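Local coordinates for DNA translocase coupling protein (Clostridium perfringens, PDB 6O1W) that probably uses ATP to drive DNA transfer in plasmid conjugation, as a membrane-associated coupling protein of the FtsK/SpoIIIE family, at residues 157-171 with 227-239. Numbering follows the deposited sequence.
Sequences GAIAYMVDFKGGVEF and KRIIVVIDELAEL. With BGC (beta-D-glucopyranose), chain E.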
ATOM      1  N   GLY A 157      -4.604  11.217  19.047  1.00 30.10           N
ATOM      2  CA  GLY A 157      -5.546  12.320  19.252  1.00 30.03           C
ATOM      3  C   GLY A 157      -6.148  12.948  18.009  1.00 33.67           C
ATOM      4  O   GLY A 157      -6.776  14.004  18.111  1.00 33.83           O
ATOM      5  N   ALA A 158      -5.987  12.326  16.825  1.00 27.75           N
ATOM      6  CA  ALA A 158      -6.564  12.914  15.596  1.00 27.85           C
ATOM      7  C   ALA A 158      -8.096  12.819  15.577  1.00 31.97           C
ATOM      8  O   ALA A 158      -8.674  11.966  16.273  1.00 29.36           O
ATOM      9  CB  ALA A 158      -6.013  12.209  14.361  1.00 28.53           C
ATOM     10  N   ILE A 159      -8.728  13.716  14.788  1.00 29.58           N
ATOM     11  CA  ILE A 159     -10.160  13.780  14.471  1.00 30.31           C
ATOM     12  C   ILE A 159     -10.299  12.896  13.218  1.00 32.52           C
ATOM     13  O   ILE A 159      -9.489  13.022  12.301  1.00 31.58           O
ATOM     14  CB  ILE A 159     -10.635  15.252  14.148  1.00 33.75           C
ATOM     15  CG1 ILE A 159     -10.576  16.135  15.403  1.00 36.45           C
ATOM     16  CG2 ILE A 159     -12.063  15.278  13.555  1.00 32.65           C
ATOM     17  CD1 ILE A 159     -10.572  17.665  15.106  1.00 47.68           C
ATOM     18  N   ALA A 160     -11.377  12.113  13.125  1.00 28.25           N
ATOM     19  CA  ALA A 160     -11.575  11.234  11.983  1.00 27.27           C
ATOM     20  C   ALA A 160     -12.873  11.396  11.257  1.00 30.66           C
ATOM     21  O   ALA A 160     -13.917  11.588  11.871  1.00 30.73           O
ATOM     22  CB  ALA A 160     -11.415   9.786  12.428  1.00 28.09           C
ATOM     23  N   TYR A 161     -12.812  11.230   9.931  1.00 27.69           N
ATOM     24  CA  TYR A 161     -13.959  11.250   9.033  1.00 27.77           C
ATOM     25  C   TYR A 161     -13.836  10.021   8.149  1.00 32.37           C
ATOM     26  O   TYR A 161     -12.760   9.742   7.613  1.00 29.80           O
ATOM     27  CB  TYR A 161     -14.028  12.527   8.199  1.00 27.78           C
ATOM     28  CG  TYR A 161     -14.311  13.748   9.034  1.00 28.28           C
ATOM     29  CD1 TYR A 161     -15.599  14.026   9.488  1.00 30.19           C
ATOM     30  CD2 TYR A 161     -13.305  14.650   9.340  1.00 28.76           C
ATOM     31  CE1 TYR A 161     -15.869  15.179  10.227  1.00 30.27           C
ATOM     32  CE2 TYR A 161     -13.548  15.760  10.137  1.00 30.11           C
ATOM     33  CZ  TYR A 161     -14.832  16.023  10.579  1.00 36.10           C
ATOM     34  OH  TYR A 161     -15.038  17.117  11.375  1.00 40.47           O
HETATM   35  N   MSE A 162     -14.915   9.245   8.053  1.00 29.83           N
HETATM   36  CA  MSE A 162     -14.848   8.004   7.288  1.00 30.88           C
HETATM   37  C   MSE A 162     -15.917   8.003   6.246  1.00 32.91           C
HETATM   38  O   MSE A 162     -17.058   8.367   6.532  1.00 30.40           O
HETATM   39  CB  MSE A 162     -14.948   6.804   8.225  1.00 34.45           C
HETATM   40  CG  MSE A 162     -13.739   6.665   9.135  1.00 45.57           C
HETATM   41 SE   MSE A 162     -14.244   6.065  10.929  1.00 60.10          SE
HETATM   42  CE  MSE A 162     -15.026   7.665  11.660  1.00 55.40           C
ATOM     43  N   VAL A 163     -15.538   7.660   5.016  1.00 29.31           N
ATOM     44  CA  VAL A 163     -16.458   7.669   3.884  1.00 28.80           C
ATOM     45  C   VAL A 163     -16.682   6.257   3.367  1.00 33.25           C
ATOM     46  O   VAL A 163     -15.723   5.590   2.952  1.00 31.54           O
ATOM     47  CB  VAL A 163     -15.961   8.618   2.750  1.00 31.99           C
ATOM     48  CG1 VAL A 163     -16.920   8.600   1.553  1.00 31.74           C
ATOM     49  CG2 VAL A 163     -15.771  10.037   3.271  1.00 30.76           C
ATOM     50  N   ASP A 164     -17.959   5.822   3.349  1.00 30.19           N
ATOM     51  CA  ASP A 164     -18.339   4.514   2.811  1.00 30.65           C
ATOM     52  C   ASP A 164     -19.747   4.550   2.289  1.00 31.43           C
ATOM     53  O   ASP A 164     -20.670   4.492   3.080  1.00 31.89           O
ATOM     54  CB  ASP A 164     -18.161   3.398   3.864  1.00 33.96           C
ATOM     55  CG  ASP A 164     -18.724   2.018   3.488  1.00 46.86           C
ATOM     56  OD1 ASP A 164     -18.820   1.712   2.271  1.00 46.66           O
ATOM     57  OD2 ASP A 164     -19.060   1.259   4.401  1.00 53.29           O
ATOM     58  N   PHE A 165     -19.917   4.552   0.959  1.00 28.19           N
ATOM     59  CA  PHE A 165     -21.227   4.635   0.308  1.00 27.73           C
ATOM     60  C   PHE A 165     -22.008   3.345   0.347  1.00 32.88           C
ATOM     61  O   PHE A 165     -23.169   3.347  -0.038  1.00 33.76           O
ATOM     62  CB  PHE A 165     -21.113   5.180  -1.124  1.00 29.75           C
ATOM     63  CG  PHE A 165     -20.806   6.669  -1.240  1.00 31.44           C
ATOM     64  CD1 PHE A 165     -20.406   7.410  -0.128  1.00 32.86           C
ATOM     65  CD2 PHE A 165     -20.852   7.310  -2.473  1.00 34.53           C
ATOM     66  CE1 PHE A 165     -20.108   8.772  -0.238  1.00 34.49           C
ATOM     67  CE2 PHE A 165     -20.518   8.671  -2.589  1.00 37.41           C
ATOM     68  CZ  PHE A 165     -20.143   9.389  -1.470  1.00 34.75           C
ATOM     69  N   LYS A 166     -21.414   2.250   0.857  1.00 30.24           N
ATOM     70  CA  LYS A 166     -22.139   0.986   0.998  1.00 28.64           C
ATOM     71  C   LYS A 166     -22.867   0.965   2.354  1.00 34.42           C
ATOM     72  O   LYS A 166     -22.706   0.039   3.153  1.00 34.72           O
ATOM     73  CB  LYS A 166     -21.224  -0.228   0.772  1.00 26.39           C
ATOM     74  CG  LYS A 166     -20.700  -0.294  -0.654  1.00 32.76           C
ATOM     75  CD  LYS A 166     -19.610  -1.355  -0.869  1.00 43.07           C
ATOM     76  CE  LYS A 166     -18.241  -0.893  -0.412  1.00 66.17           C
ATOM     77  NZ  LYS A 166     -17.154  -1.777  -0.914  1.00 82.18           N
ATOM     78  N   GLY A 167     -23.680   1.991   2.585  1.00 32.41           N
ATOM     79  CA  GLY A 167     -24.458   2.153   3.811  1.00 33.23           C
ATOM     80  C   GLY A 167     -23.624   2.217   5.079  1.00 38.73           C
ATOM     81  O   GLY A 167     -24.155   2.027   6.173  1.00 37.99           O
ATOM     82  N   GLY A 168     -22.312   2.438   4.931  1.00 36.62           N
ATOM     83  CA  GLY A 168     -21.385   2.517   6.054  1.00 36.37           C
ATOM     84  C   GLY A 168     -21.057   1.183   6.690  1.00 40.35           C
ATOM     85  O   GLY A 168     -20.446   1.158   7.758  1.00 40.98           O
ATOM     86  N   VAL A 169     -21.412   0.062   6.031  1.00 34.26           N
ATOM     87  CA  VAL A 169     -21.190  -1.302   6.526  1.00 34.00           C
ATOM     88  C   VAL A 169     -19.690  -1.577   6.812  1.00 39.16           C
ATOM     89  O   VAL A 169     -19.365  -2.366   7.704  1.00 39.77           O
ATOM     90  CB  VAL A 169     -21.855  -2.354   5.592  1.00 37.55           C
ATOM     91  CG1 VAL A 169     -21.585  -3.789   6.064  1.00 38.18           C
ATOM     92  CG2 VAL A 169     -23.356  -2.116   5.539  1.00 36.30           C
ATOM     93  N   GLU A 170     -18.795  -0.892   6.102  1.00 36.05           N
ATOM     94  CA  GLU A 170     -17.349  -1.027   6.308  1.00 36.93           C
ATOM     95  C   GLU A 170     -16.881  -0.268   7.555  1.00 39.25           C
ATOM     96  O   GLU A 170     -15.771  -0.505   8.008  1.00 41.58           O
ATOM     97  CB  GLU A 170     -16.571  -0.559   5.063  1.00 38.95           C
ATOM     98  CG  GLU A 170     -16.908  -1.316   3.784  1.00 56.47           C
ATOM     99  CD  GLU A 170     -16.712  -2.817   3.880  1.00 87.92           C
ATOM    100  OE1 GLU A 170     -17.729  -3.543   3.975  1.00 74.37           O
ATOM    101  OE2 GLU A 170     -15.542  -3.266   3.889  1.00 88.52           O
ATOM    102  N   PHE A 171     -17.692   0.684   8.066  1.00 33.51           N
ATOM    103  CA  PHE A 171     -17.396   1.474   9.277  1.00 33.14           C
ATOM    104  C   PHE A 171     -18.616   1.444  10.177  1.00 36.62           C
ATOM    105  O   PHE A 171     -19.444   2.363  10.162  1.00 34.14           O
ATOM    106  CB  PHE A 171     -16.990   2.909   8.954  1.00 34.50           C
ATOM    107  CG  PHE A 171     -15.737   3.029   8.133  1.00 35.56           C
ATOM    108  CD1 PHE A 171     -14.487   2.784   8.700  1.00 37.05           C
ATOM    109  CD2 PHE A 171     -15.796   3.439   6.804  1.00 36.82           C
ATOM    110  CE1 PHE A 171     -13.319   2.922   7.945  1.00 37.85           C
ATOM    111  CE2 PHE A 171     -14.627   3.581   6.052  1.00 39.36           C
ATOM    112  CZ  PHE A 171     -13.400   3.303   6.623  1.00 37.41           C
ATOM    113  N   LYS A 227      -6.148  20.299  15.554  1.00 33.22           N
ATOM    114  CA  LYS A 227      -5.883  18.869  15.599  1.00 31.65           C
ATOM    115  C   LYS A 227      -5.731  18.308  14.202  1.00 33.56           C
ATOM    116  O   LYS A 227      -6.393  18.781  13.266  1.00 30.03           O
ATOM    117  CB  LYS A 227      -7.047  18.159  16.296  1.00 34.49           C
ATOM    118  CG  LYS A 227      -7.256  18.554  17.770  1.00 42.91           C
ATOM    119  CD  LYS A 227      -8.230  17.587  18.445  1.00 54.03           C
ATOM    120  CE  LYS A 227      -8.533  17.945  19.878  1.00 66.27           C
ATOM    121  NZ  LYS A 227      -7.420  17.571  20.795  1.00 77.67           N
ATOM    122  N   ARG A 228      -4.903  17.248  14.069  1.00 30.49           N
ATOM    123  CA  ARG A 228      -4.788  16.500  12.815  1.00 29.75           C
ATOM    124  C   ARG A 228      -6.177  15.938  12.452  1.00 28.02           C
ATOM    125  O   ARG A 228      -6.877  15.433  13.328  1.00 24.89           O
ATOM    126  CB  ARG A 228      -3.789  15.328  12.964  1.00 28.72           C
ATOM    127  CG  ARG A 228      -3.628  14.519  11.663  1.00 40.12           C
ATOM    128  CD  ARG A 228      -2.461  13.531  11.663  1.00 36.69           C
ATOM    129  NE  ARG A 228      -1.226  14.187  12.084  1.00 32.09           N
ATOM    130  CZ  ARG A 228      -0.464  14.952  11.320  1.00 34.97           C
ATOM    131  NH1 ARG A 228      -0.761  15.131  10.039  1.00 29.62           N
ATOM    132  NH2 ARG A 228       0.592  15.562  11.831  1.00 34.01           N
ATOM    133  N   ILE A 229      -6.571  16.062  11.188  1.00 23.57           N
ATOM    134  CA  ILE A 229      -7.801  15.488  10.665  1.00 23.79           C
ATOM    135  C   ILE A 229      -7.438  14.323   9.709  1.00 29.83           C
ATOM    136  O   ILE A 229      -6.689  14.529   8.755  1.00 28.40           O
ATOM    137  CB  ILE A 229      -8.694  16.540   9.942  1.00 27.53           C
ATOM    138  CG1 ILE A 229      -9.211  17.616  10.937  1.00 28.12           C
ATOM    139  CG2 ILE A 229      -9.866  15.837   9.242  1.00 29.57           C
ATOM    140  CD1 ILE A 229      -9.757  18.922  10.273  1.00 29.10           C
ATOM    141  N   ILE A 230      -7.975  13.108   9.960  1.00 27.02           N
ATOM    142  CA  ILE A 230      -7.766  11.973   9.064  1.00 26.40           C
ATOM    143  C   ILE A 230      -9.071  11.657   8.338  1.00 29.06           C
ATOM    144  O   ILE A 230     -10.134  11.574   8.953  1.00 27.67           O
ATOM    145  CB  ILE A 230      -7.090  10.736   9.727  1.00 30.00           C
ATOM    146  CG1 ILE A 230      -6.845   9.605   8.655  1.00 31.11           C
ATOM    147  CG2 ILE A 230      -7.836  10.257  10.993  1.00 29.85           C
ATOM    148  CD1 ILE A 230      -6.464   8.232   9.148  1.00 47.17           C
ATOM    149  N   VAL A 231      -8.995  11.557   7.020  1.00 26.32           N
ATOM    150  CA  VAL A 231     -10.146  11.290   6.161  1.00 25.77           C
ATOM    151  C   VAL A 231      -9.898   9.944   5.493  1.00 27.69           C
ATOM    152  O   VAL A 231      -8.954   9.807   4.720  1.00 26.39           O
ATOM    153  CB  VAL A 231     -10.360  12.413   5.118  1.00 28.53           C
ATOM    154  CG1 VAL A 231     -11.661  12.203   4.344  1.00 28.46           C
ATOM    155  CG2 VAL A 231     -10.316  13.797   5.763  1.00 27.60           C
ATOM    156  N   VAL A 232     -10.723   8.966   5.801  1.00 23.70           N
ATOM    157  CA  VAL A 232     -10.549   7.622   5.264  1.00 24.06           C
ATOM    158  C   VAL A 232     -11.609   7.407   4.219  1.00 28.15           C
ATOM    159  O   VAL A 232     -12.791   7.507   4.524  1.00 27.45           O
ATOM    160  CB  VAL A 232     -10.580   6.520   6.363  1.00 29.90           C
ATOM    161  CG1 VAL A 232     -10.267   5.132   5.768  1.00 30.76           C
ATOM    162  CG2 VAL A 232      -9.618   6.842   7.495  1.00 29.67           C
ATOM    163  N   ILE A 233     -11.187   7.151   2.989  1.00 24.73           N
ATOM    164  CA  ILE A 233     -12.112   6.913   1.890  1.00 25.13           C
ATOM    165  C   ILE A 233     -11.943   5.435   1.593  1.00 31.16           C
ATOM    166  O   ILE A 233     -10.900   5.014   1.082  1.00 32.13           O
ATOM    167  CB  ILE A 233     -11.771   7.851   0.686  1.00 28.39           C
ATOM    168  CG1 ILE A 233     -11.958   9.357   1.078  1.00 27.10           C
ATOM    169  CG2 ILE A 233     -12.548   7.463  -0.573  1.00 29.02           C
ATOM    170  CD1 ILE A 233     -11.299  10.360   0.136  1.00 26.72           C
ATOM    171  N   ASP A 234     -12.947   4.642   1.959  1.00 28.58           N
ATOM    172  CA  ASP A 234     -12.929   3.189   1.760  1.00 29.60           C
ATOM    173  C   ASP A 234     -12.787   2.811   0.295  1.00 34.32           C
ATOM    174  O   ASP A 234     -12.050   1.879  -0.016  1.00 34.01           O
ATOM    175  CB  ASP A 234     -14.186   2.533   2.347  1.00 31.47           C
ATOM    176  CG  ASP A 234     -14.125   1.010   2.296  1.00 49.38           C
ATOM    177  OD1 ASP A 234     -13.370   0.411   3.116  1.00 51.37           O
ATOM    178  OD2 ASP A 234     -14.807   0.417   1.428  1.00 52.10           O
ATOM    179  N   GLU A 235     -13.464   3.545  -0.615  1.00 29.64           N
ATOM    180  CA  GLU A 235     -13.372   3.208  -2.024  1.00 29.36           C
ATOM    181  C   GLU A 235     -13.426   4.456  -2.850  1.00 33.07           C
ATOM    182  O   GLU A 235     -14.475   5.118  -2.895  1.00 34.29           O
ATOM    183  CB  GLU A 235     -14.455   2.159  -2.413  1.00 30.91           C
ATOM    184  CG  GLU A 235     -14.493   1.778  -3.895  1.00 42.42           C
ATOM    185  CD  GLU A 235     -13.136   1.437  -4.489  1.00 54.46           C
ATOM    186  OE1 GLU A 235     -12.546   0.405  -4.086  1.00 36.51           O
ATOM    187  OE2 GLU A 235     -12.644   2.232  -5.324  1.00 36.16           O
ATOM    188  N   LEU A 236     -12.294   4.792  -3.504  1.00 28.46           N
ATOM    189  CA  LEU A 236     -12.176   5.988  -4.348  1.00 28.64           C
ATOM    190  C   LEU A 236     -13.151   5.968  -5.535  1.00 34.60           C
ATOM    191  O   LEU A 236     -13.636   7.035  -5.912  1.00 35.21           O
ATOM    192  CB  LEU A 236     -10.732   6.196  -4.843  1.00 28.23           C
ATOM    193  CG  LEU A 236     -10.355   7.543  -5.515  1.00 32.75           C
ATOM    194  CD1 LEU A 236     -10.668   8.743  -4.645  1.00 32.09           C
ATOM    195  CD2 LEU A 236      -8.909   7.557  -5.908  1.00 35.33           C
ATOM    196  N   ALA A 237     -13.468   4.773  -6.093  1.00 31.28           N
ATOM    197  CA  ALA A 237     -14.414   4.647  -7.222  1.00 31.80           C
ATOM    198  C   ALA A 237     -15.802   5.233  -6.906  1.00 36.35           C
ATOM    199  O   ALA A 237     -16.433   5.771  -7.803  1.00 36.58           O
ATOM    200  CB  ALA A 237     -14.539   3.198  -7.674  1.00 32.05           C
ATOM    201  N   GLU A 238     -16.249   5.177  -5.637  1.00 32.72           N
ATOM    202  CA  GLU A 238     -17.545   5.749  -5.191  1.00 33.52           C
ATOM    203  C   GLU A 238     -17.600   7.299  -5.348  1.00 39.36           C
ATOM    204  O   GLU A 238     -18.688   7.873  -5.468  1.00 38.57           O
ATOM    205  CB  GLU A 238     -17.829   5.354  -3.731  1.00 34.43           C
ATOM    206  CG  GLU A 238     -18.182   3.873  -3.573  1.00 43.67           C
ATOM    207  CD  GLU A 238     -18.174   3.275  -2.175  1.00 64.04           C
ATOM    208  OE1 GLU A 238     -17.935   4.012  -1.189  1.00 43.54           O
ATOM    209  OE2 GLU A 238     -18.390   2.047  -2.071  1.00 63.78           O
ATOM    210  N   LEU A 239     -16.426   7.962  -5.348  1.00 36.52           N
ATOM    211  CA  LEU A 239     -16.331   9.413  -5.518  1.00 37.62           C
ATOM    212  C   LEU A 239     -15.869   9.795  -6.942  1.00 46.71           C
ATOM    213  O   LEU A 239     -16.217  10.874  -7.411  1.00 47.22           O
ATOM    214  CB  LEU A 239     -15.325  10.011  -4.507  1.00 37.08           C
ATOM    215  CG  LEU A 239     -15.655   9.965  -2.999  1.00 40.98           C
ATOM    216  CD1 LEU A 239     -14.534  10.551  -2.208  1.00 39.70           C
ATOM    217  CD2 LEU A 239     -16.948  10.733  -2.664  1.00 41.29           C
TER
HETATM  218  C2  BGC E 503     -18.116  19.593  11.651  1.00 83.54           C
HETATM  219  C3  BGC E 503     -19.128  20.529  11.002  1.00 83.98           C
HETATM  220  C4  BGC E 503     -19.267  20.199   9.521  1.00 80.86           C
HETATM  221  C5  BGC E 503     -19.615  18.723   9.341  1.00 80.35           C
HETATM  222  C6  BGC E 503     -19.631  18.294   7.893  1.00 76.18           C
HETATM  223  C1  BGC E 503     -18.542  18.146  11.413  1.00 84.57           C
HETATM  224  O1  BGC E 503     -17.630  17.278  11.996  1.00 85.80           O
HETATM  225  O2  BGC E 503     -18.020  19.861  13.045  1.00 84.07           O
HETATM  226  O3  BGC E 503     -18.729  21.882  11.184  1.00 83.92           O
HETATM  227  O4  BGC E 503     -20.280  20.995   8.917  1.00 80.64           O
HETATM  228  O5  BGC E 503     -18.637  17.905  10.008  1.00 81.87           O
HETATM  229  O6  BGC E 503     -19.903  16.905   7.779  1.00 74.72           O
HETATM  230  O   HOH W   1      -5.243  16.096  19.793  1.00 66.63           O
HETATM  231  O   HOH W   2     -14.079  -2.337  -0.297  1.00 64.07           O
HETATM  232  O   HOH W   3     -13.328  -2.250   2.495  1.00 54.98           O
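I229 CG2 meets the Y161 ring at its edge, in plane, 3.6 Å from CD2; at the other edge, near CE1, O1 of a bound glucose lies in the ring plane, 2.7 Å from Y161 OH. With CG anti to its carbonyl carbon (chi1 -67°), Y161 carries its ring to the side of I229, the CD2/CE2 edge against CG2, where L191 and Y194 of helix 185-209 pack. On the sheet face of M162 and V232, M162 CB sits above the centre of one face of the F171 ring, whose CZ reaches V232 CG1 at 3.7 Å; R147 adds a cation-pi contact. The F165 ring and the E238 carboxylate lie nearly parallel, their planes 5° apart, and the ring's CZ touches L239 CD2.

Between these groups, strands 159-163 and 229-233 run parallel in the core sheet of a P-loop NTPase, joined by six backbone bonds. D234 follows the second strand, the usual place of a Walker B acidic residue, and its OD1 bonds weakly to S143 of the predicted ATP site. Water 3 donates to both D234 OD1 and E170 OE2.

E238 OE1 accepts a hydrogen bond from F165 N at 3.0 Å from above the carboxylate plane, while D164 OD1 takes one from K166 N in an Asx turn. K166 NZ forms a long salt bridge with D234 OD2 (4.0 Å).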